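Hypothetical protein PA2201 (Pseudomonas aeruginosa, PDB 2FEF) is of unknown function but is probably an all-helical immunity protein related to those that neutralise PoNe-type toxins. Local coordinates at residues Y146-Q151 with L247-W253; Y225-Y230 with W255-V260; P141-Y146 with E197-P201; H200-F204 with T244-T248. All coordinates share one frame. Where two conformers were deposited one is given. Residues are numbered along the deposited sequence.

How the contacts relate
The four contacts form one continuous patch in this all-helical chain, and no ligand or known active site lies among them. Contact 1 is the most central, its centre about 6 Å from the centre of the chain. Contacts 3 and 4, with centres about 9 Å apart, follow each other through the shared His200; contact 1 shares Tyr146 with contact 3 and Leu247 with contact 4. Contact 2 joins contact 1 through Trp253 NE1 and Tyr230 OH, 2.9 Å apart, and contact 4 through Gln229 O and Arg246 NE, also 2.9 Å apart. Contacts 2 and 3 do not touch, their nearest atoms being about 6 Å apart. Loop 244-257 thus takes part in contacts 1, 2 and 4.

Contact 1. Residues Y146-Q151 with L247-W253; sequences YPFALQ and LTGPYAW
Residues 146-151, at the beginning of helix 146-158, pack against an irregular chain, 247-253, with the CA atoms of Pro147 and Gly249 5.3 Å apart and those of Phe148 and Ala252 5.5 Å apart. The loop is extended at Leu247 and Thr248, then turns at Gly249-Trp253, where Trp253 N donates a hydrogen bond to Gly249 O (2.9 Å). Pro147, with a C-gamma exo ring, puts CG 3.7 Å from Gly249 CA and 3.9 Å from Trp253 CE3; a side chain at Gly249 would collide with Pro147 CB. Leu247 (chi1 t, chi2 p) brings CD2 to 4.0 Å from both Pro147 CD and Tyr146 CB. This is helix-on-loop packing in the core of an all-helical fold, joining helix 146-158 to the loop that precedes helix 258-267. Phe148 (chi1 m) sets CD1 3.6 Å from Ala252 CB and CZ 3.7 Å from Tyr251 CB. Tyr251, also m, carries its ring away to Asp50 and Arg54 of the second subunit. Leu150 (t, p) lays CD2 over the indole face of Trp253 (chi1 t), a CH-pi contact 3.6 Å from the five-membered ring centroid. Gln151, t at chi1 and chi2 with chi3 near 74°, donates NE2 to Ala252 O at 3.0 Å and also to Ser84 O of helix 66-93.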
# COMPACT_ATOMS: atom_id res chain seq x y z
N TYR B 146 1.21 17.98 -16.40
CA TYR B 146 1.20 17.93 -17.88
C TYR B 146 1.56 16.54 -18.45
O TYR B 146 0.91 16.11 -19.39
CB TYR B 146 2.16 18.96 -18.46
CG TYR B 146 2.04 19.19 -19.96
CD1 TYR B 146 1.11 20.12 -20.47
CD2 TYR B 146 2.89 18.53 -20.87
CE1 TYR B 146 1.01 20.36 -21.85
CE2 TYR B 146 2.79 18.76 -22.23
CZ TYR B 146 1.87 19.68 -22.72
OH TYR B 146 1.77 19.90 -24.07
N PRO B 147 2.58 15.85 -17.92
CA PRO B 147 2.89 14.54 -18.52
C PRO B 147 1.71 13.55 -18.53
O PRO B 147 1.65 12.73 -19.39
CB PRO B 147 4.00 13.99 -17.63
CG PRO B 147 4.69 15.23 -17.07
CD PRO B 147 3.51 16.16 -16.81
N PHE B 148 0.80 13.60 -17.54
CA PHE B 148 -0.37 12.69 -17.62
C PHE B 148 -1.29 13.07 -18.76
O PHE B 148 -1.96 12.20 -19.36
CB PHE B 148 -1.20 12.71 -16.30
CG PHE B 148 -0.46 12.16 -15.13
CD1 PHE B 148 -0.29 10.79 -14.96
CD2 PHE B 148 0.06 13.03 -14.14
CE1 PHE B 148 0.40 10.26 -13.84
CE2 PHE B 148 0.75 12.52 -12.99
CZ PHE B 148 0.92 11.14 -12.86
N ALA B 149 -1.39 14.38 -19.03
CA ALA B 149 -2.26 14.83 -20.15
C ALA B 149 -1.58 14.43 -21.48
O ALA B 149 -2.25 13.97 -22.43
CB ALA B 149 -2.51 16.33 -20.08
N LEU B 150 -0.27 14.61 -21.55
CA LEU B 150 0.52 14.18 -22.73
C LEU B 150 0.28 12.69 -22.96
O LEU B 150 -0.02 12.28 -24.09
CB LEU B 150 2.04 14.44 -22.51
CG LEU B 150 2.96 13.85 -23.60
CD1 LEU B 150 2.61 14.48 -24.95
CD2 LEU B 150 4.39 14.14 -23.19
N GLN B 151 0.42 11.87 -21.90
CA GLN B 151 0.21 10.42 -22.04
C GLN B 151 -1.22 10.12 -22.56
O GLN B 151 -1.41 9.30 -23.45
CB GLN B 151 0.39 9.70 -20.68
CG GLN B 151 0.35 8.15 -20.87
CD GLN B 151 0.11 7.40 -19.59
OE1 GLN B 151 -1.01 7.39 -19.07
NE2 GLN B 151 1.15 6.73 -19.09
N LEU B 247 11.04 19.62 -18.23
CA LEU B 247 10.00 18.91 -17.53
C LEU B 247 10.29 17.42 -17.66
O LEU B 247 10.74 16.95 -18.72
CB LEU B 247 8.63 19.21 -18.15
CG LEU B 247 7.40 18.66 -17.41
CD1 LEU B 247 7.25 19.44 -16.11
CD2 LEU B 247 6.17 18.79 -18.29
N THR B 248 10.06 16.69 -16.59
CA THR B 248 10.11 15.22 -16.64
C THR B 248 8.81 14.67 -16.05
O THR B 248 8.10 15.37 -15.30
CB THR B 248 11.33 14.64 -15.85
OG1 THR B 248 11.17 14.97 -14.46
CG2 THR B 248 12.67 15.22 -16.42
N GLY B 249 8.48 13.44 -16.40
CA GLY B 249 7.22 12.81 -15.93
C GLY B 249 7.50 11.34 -15.69
O GLY B 249 7.12 10.50 -16.52
N PRO B 250 8.16 11.00 -14.57
CA PRO B 250 8.51 9.60 -14.35
C PRO B 250 7.27 8.72 -14.10
O PRO B 250 7.38 7.50 -14.17
CB PRO B 250 9.37 9.64 -13.09
CG PRO B 250 8.90 10.86 -12.35
CD PRO B 250 8.65 11.86 -13.47
N TYR B 251 6.12 9.32 -13.81
CA TYR B 251 4.90 8.54 -13.56
C TYR B 251 4.05 8.25 -14.80
O TYR B 251 3.11 7.43 -14.72
CB TYR B 251 4.01 9.19 -12.46
CG TYR B 251 4.67 9.20 -11.11
CD1 TYR B 251 4.50 8.11 -10.24
CD2 TYR B 251 5.47 10.29 -10.69
CE1 TYR B 251 5.10 8.10 -8.97
CE2 TYR B 251 6.12 10.27 -9.43
CZ TYR B 251 5.90 9.18 -8.59
OH TYR B 251 6.47 9.11 -7.34
N ALA B 252 4.32 8.92 -15.94
CA ALA B 252 3.46 8.72 -17.12
C ALA B 252 4.21 8.74 -18.45
O ALA B 252 3.78 8.12 -19.41
CB ALA B 252 2.34 9.74 -17.16
N TRP B 253 5.33 9.45 -18.50
CA TRP B 253 5.97 9.83 -19.79
C TRP B 253 7.34 9.17 -19.92
O TRP B 253 7.64 8.45 -20.91
CB TRP B 253 5.99 11.37 -19.80
CG TRP B 253 6.76 12.08 -20.88
CD1 TRP B 253 7.05 11.64 -22.13
CD2 TRP B 253 7.33 13.37 -20.76
NE1 TRP B 253 7.77 12.61 -22.83
CE2 TRP B 253 7.95 13.68 -22.00
CE3 TRP B 253 7.40 14.31 -19.71
CZ2 TRP B 253 8.62 14.88 -22.22
CZ3 TRP B 253 8.07 15.51 -19.95
CH2 TRP B 253 8.64 15.78 -21.18

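Contact 2. Residues Y225-Y230 with W255-V260; sequences YLQSQY and WWAMEV
Tyr230 has more surface buried here than any other residue of the two segments, followed by Glu259 and Val260. Residues 225-230 are helical, with a wider pi-type turn at 227-230; 255-257 are irregular, with Ala257 at the centre of an inverse gamma turn and at the N-cap of the helix that 258-260 begin. The CA atoms of Tyr230 and Ala257 are 7.2 Å apart. Tyr230 (chi1 m) lays its ring face on Ala257, whose CB stands 3.7 Å from the ring centroid in a CH-pi contact, while Tyr230 CD2, at the ring edge, lies 3.5 Å from Trp255 O. Glu259 (p, m) folds back so that OE2 accepts from Tyr230 OH at 2.7 Å and Tyr225 OH at 2.6 Å, and OE1 accepts from Val260 N at 3.0 Å. A buried carboxylate is thereby satisfied by two tyrosines and its own helix. Val260 (t) sets CG2 3.6 Å from Tyr225 CD2, at the ring edge, and 3.9 Å from Leu226 CD2. The contact joins helix 223-234 to the start of helix 258-267; short helix 201-204 packs on Tyr225 and Glu259, while helices 146-158 and 66-93 receive Met258, a selenomethionine.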
# COMPACT_ATOMS: atom_id res chain seq x y z
N TYR B 225 15.00 17.63 -32.48
CA TYR B 225 14.23 17.56 -31.23
C TYR B 225 14.45 16.26 -30.47
O TYR B 225 14.71 16.29 -29.26
CB TYR B 225 12.73 17.80 -31.50
CG TYR B 225 11.85 17.74 -30.25
CD1 TYR B 225 11.72 18.84 -29.43
CD2 TYR B 225 11.14 16.55 -29.92
CE1 TYR B 225 10.90 18.79 -28.29
CE2 TYR B 225 10.31 16.49 -28.79
CZ TYR B 225 10.20 17.62 -27.98
OH TYR B 225 9.39 17.56 -26.84
N LEU B 226 14.36 15.11 -31.16
CA LEU B 226 14.63 13.83 -30.52
C LEU B 226 16.07 13.71 -30.01
O LEU B 226 16.31 13.13 -28.95
CB LEU B 226 14.37 12.65 -31.48
CG LEU B 226 12.93 12.19 -31.68
CD1 LEU B 226 12.87 11.04 -32.66
CD2 LEU B 226 12.33 11.77 -30.32
N GLN B 227 17.04 14.20 -30.79
CA GLN B 227 18.45 14.13 -30.38
C GLN B 227 18.72 14.98 -29.14
O GLN B 227 19.35 14.51 -28.20
CB GLN B 227 19.39 14.56 -31.51
CG GLN B 227 20.93 14.54 -31.15
CD GLN B 227 21.44 13.17 -30.73
OE1 GLN B 227 20.82 12.15 -31.02
NE2 GLN B 227 22.58 13.14 -30.03
N SER B 228 18.25 16.23 -29.16
CA SER B 228 18.58 17.17 -28.12
C SER B 228 17.70 17.03 -26.88
O SER B 228 18.21 17.11 -25.75
CB SER B 228 18.55 18.60 -28.65
OG SER B 228 17.22 19.11 -28.71
N GLN B 229 16.40 16.78 -27.05
CA GLN B 229 15.53 16.77 -25.89
C GLN B 229 15.35 15.40 -25.24
O GLN B 229 14.83 15.30 -24.13
CB GLN B 229 14.16 17.46 -26.18
CG GLN B 229 14.26 18.94 -26.65
CD GLN B 229 15.12 19.78 -25.74
OE1 GLN B 229 14.91 19.81 -24.52
NE2 GLN B 229 16.11 20.45 -26.33
N TYR B 230 15.80 14.35 -25.93
CA TYR B 230 15.67 13.00 -25.38
C TYR B 230 17.04 12.40 -25.24
O TYR B 230 17.50 12.23 -24.13
CB TYR B 230 14.74 12.12 -26.24
CG TYR B 230 13.31 12.46 -25.99
CD1 TYR B 230 12.70 13.53 -26.65
CD2 TYR B 230 12.59 11.77 -25.00
CE1 TYR B 230 11.37 13.89 -26.35
CE2 TYR B 230 11.26 12.11 -24.72
CZ TYR B 230 10.67 13.17 -25.38
OH TYR B 230 9.37 13.47 -25.09
N TRP B 255 10.88 7.78 -20.46
CA TRP B 255 11.88 7.73 -21.53
C TRP B 255 11.35 8.15 -22.90
O TRP B 255 12.12 8.49 -23.80
CB TRP B 255 12.33 6.27 -21.59
CG TRP B 255 13.40 5.86 -22.55
CD1 TRP B 255 13.23 5.27 -23.76
CD2 TRP B 255 14.79 5.95 -22.33
NE1 TRP B 255 14.44 4.98 -24.32
CE2 TRP B 255 15.43 5.38 -23.45
CE3 TRP B 255 15.57 6.44 -21.28
CZ2 TRP B 255 16.82 5.32 -23.56
CZ3 TRP B 255 16.96 6.36 -21.39
CH2 TRP B 255 17.57 5.81 -22.52
N TRP B 256 10.03 8.10 -23.08
CA TRP B 256 9.45 8.01 -24.42
C TRP B 256 9.06 9.32 -25.05
O TRP B 256 8.33 10.10 -24.47
CB TRP B 256 8.24 7.06 -24.38
CG TRP B 256 8.69 5.72 -23.89
CD1 TRP B 256 8.42 5.15 -22.68
CD2 TRP B 256 9.56 4.83 -24.58
NE1 TRP B 256 9.08 3.96 -22.57
CE2 TRP B 256 9.78 3.73 -23.73
CE3 TRP B 256 10.19 4.87 -25.83
CZ2 TRP B 256 10.59 2.66 -24.09
CZ3 TRP B 256 11.01 3.81 -26.19
CH2 TRP B 256 11.20 2.71 -25.33
N ALA B 257 9.53 9.54 -26.28
CA ALA B 257 9.06 10.65 -27.09
C ALA B 257 7.69 10.33 -27.65
O ALA B 257 7.53 10.12 -28.85
CB ALA B 257 10.06 10.92 -28.26
N MSE B 258 6.69 10.33 -26.77
CA MSE B 258 5.30 9.99 -27.10
C MSE B 258 4.70 11.01 -28.03
O MSE B 258 3.88 10.67 -28.87
CB MSE B 258 4.47 10.09 -25.81
CG MSE B 258 4.82 9.01 -24.91
SE MSE B 258 3.64 9.17 -23.34
CE MSE B 258 4.38 7.58 -22.54
N GLU B 259 5.11 12.27 -27.85
CA GLU B 259 4.60 13.34 -28.70
C GLU B 259 5.06 13.18 -30.17
O GLU B 259 4.23 13.24 -31.08
CB GLU B 259 4.92 14.74 -28.14
CG GLU B 259 6.36 15.33 -28.26
CD GLU B 259 7.43 14.61 -27.48
OE1 GLU B 259 7.61 13.39 -27.71
OE2 GLU B 259 8.18 15.25 -26.71
N VAL B 260 6.35 12.96 -30.37
CA VAL B 260 6.90 12.76 -31.74
C VAL B 260 6.28 11.51 -32.39
O VAL B 260 5.89 11.52 -33.57
CB VAL B 260 8.45 12.64 -31.72
CG1 VAL B 260 9.03 12.50 -33.15
CG2 VAL B 260 9.07 13.85 -31.04

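Contact 3. Residues P141-Y146 with E197-P201; sequences PRTGQY and ETFHP
This is a partly buried loop-loop contact in the all-helical fold, between the chain leading into helix 146-158 and that leading into short helix 201-204. Neither segment is regular, and the CA atoms of Arg142 and Phe199 are 5.3 Å apart. A type I beta turn spans Thr143-Tyr146, with Thr143 OG1, also hydrogen-bonded to Ala140 O, accepting from Gln145 N at 3.2 Å as a cap. On the solvent side Arg142 (m, t, t) forms a two-pronged salt bridge to Glu197, NH1 to OE2 and NH2 to OE1, both 2.9 Å; its NE pairs with Asp176. The stem of the same arginine lies on the Phe199 ring (chi1 m), with CG 3.5 Å from the centroid in a CH-pi contact. Water 1 donates to Arg142 O at 2.8 Å and Phe199 O at 2.7 Å. Further in, the His200 ring (chi1 m) meets Tyr146 obliquely, centroids 5.0 Å apart and planes at 57°, and His200 NE2 donates to Pro141 O at 2.9 Å.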
# COMPACT_ATOMS: atom_id res chain seq x y z
N PRO B 141 -3.00 20.90 -16.84
CA PRO B 141 -1.81 20.74 -17.67
C PRO B 141 -0.82 21.90 -17.52
O PRO B 141 0.34 21.74 -17.83
CB PRO B 141 -2.39 20.74 -19.09
CG PRO B 141 -3.76 20.27 -18.92
CD PRO B 141 -4.20 21.07 -17.69
N ARG B 142 -1.26 23.04 -17.00
CA ARG B 142 -0.32 24.17 -16.79
C ARG B 142 0.69 23.87 -15.68
O ARG B 142 1.76 24.52 -15.60
CB ARG B 142 -1.09 25.47 -16.49
CG ARG B 142 -1.67 26.10 -17.75
CD ARG B 142 -2.66 27.24 -17.40
NE ARG B 142 -3.46 27.60 -18.57
CZ ARG B 142 -3.07 28.46 -19.50
NH1 ARG B 142 -1.91 29.08 -19.40
NH2 ARG B 142 -3.85 28.70 -20.54
N THR B 143 0.35 22.92 -14.82
CA THR B 143 1.22 22.50 -13.73
C THR B 143 2.13 21.31 -14.11
O THR B 143 2.15 20.89 -15.26
CB THR B 143 0.40 22.07 -12.55
OG1 THR B 143 -0.28 20.84 -12.86
CG2 THR B 143 -0.65 23.15 -12.21
N GLY B 144 2.81 20.75 -13.11
CA GLY B 144 3.62 19.54 -13.29
C GLY B 144 2.84 18.30 -13.71
O GLY B 144 3.45 17.27 -13.97
N GLN B 145 1.51 18.39 -13.74
CA GLN B 145 0.68 17.26 -14.14
C GLN B 145 0.71 17.01 -15.64
O GLN B 145 0.23 15.97 -16.08
CB GLN B 145 -0.79 17.47 -13.74
CG GLN B 145 -1.12 17.12 -12.30
CD GLN B 145 -2.61 17.27 -12.00
OE1 GLN B 145 -3.15 18.37 -12.01
NE2 GLN B 145 -3.27 16.14 -11.73
N TYR B 146 1.21 17.98 -16.40
CA TYR B 146 1.20 17.93 -17.88
C TYR B 146 1.56 16.54 -18.45
O TYR B 146 0.91 16.11 -19.39
CB TYR B 146 2.16 18.96 -18.46
CG TYR B 146 2.04 19.19 -19.96
CD1 TYR B 146 1.11 20.12 -20.47
CD2 TYR B 146 2.89 18.53 -20.87
CE1 TYR B 146 1.01 20.36 -21.85
CE2 TYR B 146 2.79 18.76 -22.23
CZ TYR B 146 1.87 19.68 -22.72
OH TYR B 146 1.77 19.90 -24.07
N GLU B 197 0.03 29.04 -26.96
CA GLU B 197 0.81 28.85 -25.74
C GLU B 197 1.56 27.52 -25.74
O GLU B 197 1.14 26.54 -26.36
CB GLU B 197 -0.07 28.88 -24.50
CG GLU B 197 -0.91 30.15 -24.30
CD GLU B 197 -1.71 30.09 -23.01
OE1 GLU B 197 -2.94 29.85 -23.06
OE2 GLU B 197 -1.10 30.24 -21.93
N THR B 198 2.67 27.50 -25.01
CA THR B 198 3.35 26.26 -24.62
C THR B 198 3.50 26.30 -23.09
O THR B 198 4.21 27.16 -22.55
CB THR B 198 4.73 26.14 -25.30
OG1 THR B 198 4.55 26.10 -26.73
CG2 THR B 198 5.48 24.88 -24.85
N PHE B 199 2.81 25.39 -22.40
CA PHE B 199 2.80 25.39 -20.94
C PHE B 199 4.17 25.10 -20.32
O PHE B 199 4.47 25.60 -19.24
CB PHE B 199 1.74 24.44 -20.38
CG PHE B 199 0.32 24.83 -20.74
CD1 PHE B 199 0.01 26.13 -21.18
CD2 PHE B 199 -0.71 23.91 -20.65
CE1 PHE B 199 -1.29 26.47 -21.53
CE2 PHE B 199 -2.02 24.25 -20.97
CZ PHE B 199 -2.31 25.54 -21.41
N HIS B 200 4.98 24.28 -21.00
CA HIS B 200 6.28 23.86 -20.50
C HIS B 200 7.30 23.98 -21.63
O HIS B 200 7.52 23.04 -22.39
CB HIS B 200 6.16 22.43 -19.96
CG HIS B 200 5.09 22.30 -18.91
ND1 HIS B 200 5.34 22.54 -17.58
CD2 HIS B 200 3.78 22.00 -19.01
CE1 HIS B 200 4.22 22.39 -16.89
NE2 HIS B 200 3.26 22.04 -17.73
N PRO B 201 7.90 25.18 -21.77
CA PRO B 201 8.76 25.50 -22.89
C PRO B 201 9.99 24.58 -23.00
O PRO B 201 10.53 24.41 -24.09
CB PRO B 201 9.18 26.96 -22.62
CG PRO B 201 8.15 27.50 -21.68
CD PRO B 201 7.75 26.32 -20.84
O HOH W 1 2.54 26.38 -17.52

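Contact 4. Residues H200-F204 with T244-T248; sequences HPRPF and TRRLT
Leu247, in its chi1 t, chi2 p rotamer, lays CD2 over the face of His200, a CH-pi contact 3.9 Å from the centroid; the same Leu247 CD2 is 4.2 Å from Phe204 CE1, at that ring's edge. His200 and Phe204 both take chi1 m. The two segments are the short helix 201-204, with His200 at its N-cap, and the irregular run 244-248, extended at Arg246-Leu247. They come closest at Arg202 and Arg246, whose CA atoms are 4.6 Å apart. Arg202 has phi/psi of -113°/109° and a cis peptide bond follows it, before Pro203. Arg202 O accepts from Leu247 N at 2.9 Å and receives a CA-H...O contact from Arg246 CA at 3.5 Å. Here the all-helical fold ties the chain after helix 238-243 to short helix 201-204 by one backbone hydrogen bond. Pro203 CD lies 3.8 Å from Arg246 CG, and Pro203 CG lies over one face of the Arg246 guanidinium, whose NE hydrogen-bonds to Gln229 O of helix 223-234. At the exposed margin Arg202 (m, p, p) and Arg245 (p, t, t) overlap face on, their NE atoms 3.4 Å apart; these are two like-charged donors with no hydrogen bond between them.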
# COMPACT_ATOMS: atom_id res chain seq x y z
N HIS B 200 4.98 24.28 -21.00
CA HIS B 200 6.28 23.86 -20.50
C HIS B 200 7.30 23.98 -21.63
O HIS B 200 7.52 23.04 -22.39
CB HIS B 200 6.16 22.43 -19.96
CG HIS B 200 5.09 22.30 -18.91
ND1 HIS B 200 5.34 22.54 -17.58
CD2 HIS B 200 3.78 22.00 -19.01
CE1 HIS B 200 4.22 22.39 -16.89
NE2 HIS B 200 3.26 22.04 -17.73
N PRO B 201 7.90 25.18 -21.77
CA PRO B 201 8.76 25.50 -22.89
C PRO B 201 9.99 24.58 -23.00
O PRO B 201 10.53 24.41 -24.09
CB PRO B 201 9.18 26.96 -22.62
CG PRO B 201 8.15 27.50 -21.68
CD PRO B 201 7.75 26.32 -20.84
N ARG B 202 10.39 23.97 -21.88
CA ARG B 202 11.48 22.98 -21.87
C ARG B 202 10.84 21.63 -21.52
O ARG B 202 10.46 21.43 -20.38
CB ARG B 202 12.49 23.35 -20.77
CG ARG B 202 13.51 24.46 -21.12
CD ARG B 202 12.94 25.80 -21.56
NE ARG B 202 12.23 26.56 -20.52
CZ ARG B 202 12.03 27.88 -20.55
NH1 ARG B 202 11.35 28.48 -19.58
NH2 ARG B 202 12.49 28.61 -21.57
N PRO B 203 10.75 20.70 -22.47
CA PRO B 203 11.31 20.68 -23.83
C PRO B 203 10.43 21.24 -24.96
O PRO B 203 10.92 21.43 -26.06
CB PRO B 203 11.52 19.19 -24.08
CG PRO B 203 10.37 18.51 -23.38
CD PRO B 203 10.09 19.41 -22.14
N PHE B 204 9.16 21.47 -24.69
CA PHE B 204 8.18 21.58 -25.78
C PHE B 204 8.23 22.83 -26.66
O PHE B 204 7.69 22.82 -27.77
CB PHE B 204 6.78 21.33 -25.23
CG PHE B 204 6.64 20.03 -24.51
CD1 PHE B 204 6.42 20.00 -23.14
CD2 PHE B 204 6.73 18.81 -25.21
CE1 PHE B 204 6.30 18.78 -22.45
CE2 PHE B 204 6.57 17.60 -24.54
CZ PHE B 204 6.38 17.58 -23.18
N THR B 244 18.56 20.79 -14.69
CA THR B 244 18.02 21.47 -15.90
C THR B 244 16.55 21.85 -15.74
O THR B 244 15.88 21.36 -14.83
CB THR B 244 18.17 20.62 -17.21
OG1 THR B 244 17.20 19.56 -17.19
CG2 THR B 244 19.54 20.04 -17.35
N ARG B 245 16.02 22.73 -16.59
CA ARG B 245 14.62 23.07 -16.45
C ARG B 245 13.65 22.20 -17.26
O ARG B 245 12.42 22.38 -17.21
CB ARG B 245 14.38 24.58 -16.59
CG ARG B 245 14.75 25.13 -17.90
CD ARG B 245 15.12 26.60 -17.84
NE ARG B 245 15.32 27.19 -19.18
CZ ARG B 245 16.08 26.68 -20.15
NH1 ARG B 245 16.73 25.54 -19.97
NH2 ARG B 245 16.19 27.30 -21.32
N ARG B 246 14.19 21.20 -17.97
CA ARG B 246 13.33 20.28 -18.69
C ARG B 246 12.29 19.58 -17.79
O ARG B 246 12.58 19.04 -16.70
CB ARG B 246 14.16 19.26 -19.47
CG ARG B 246 13.31 18.46 -20.45
CD ARG B 246 13.92 17.11 -20.57
NE ARG B 246 13.52 16.23 -21.67
CZ ARG B 246 12.63 15.25 -21.57
NH1 ARG B 246 11.94 15.02 -20.43
NH2 ARG B 246 12.45 14.45 -22.61
N LEU B 247 11.04 19.62 -18.23
CA LEU B 247 10.00 18.91 -17.53
C LEU B 247 10.29 17.42 -17.66
O LEU B 247 10.74 16.95 -18.72
CB LEU B 247 8.63 19.21 -18.15
CG LEU B 247 7.40 18.66 -17.41
CD1 LEU B 247 7.25 19.44 -16.11
CD2 LEU B 247 6.17 18.79 -18.29
N THR B 248 10.06 16.69 -16.59
CA THR B 248 10.11 15.22 -16.64
C THR B 248 8.81 14.67 -16.05
O THR B 248 8.10 15.37 -15.30
CB THR B 248 11.33 14.64 -15.85
OG1 THR B 248 11.17 14.97 -14.46
CG2 THR B 248 12.67 15.22 -16.42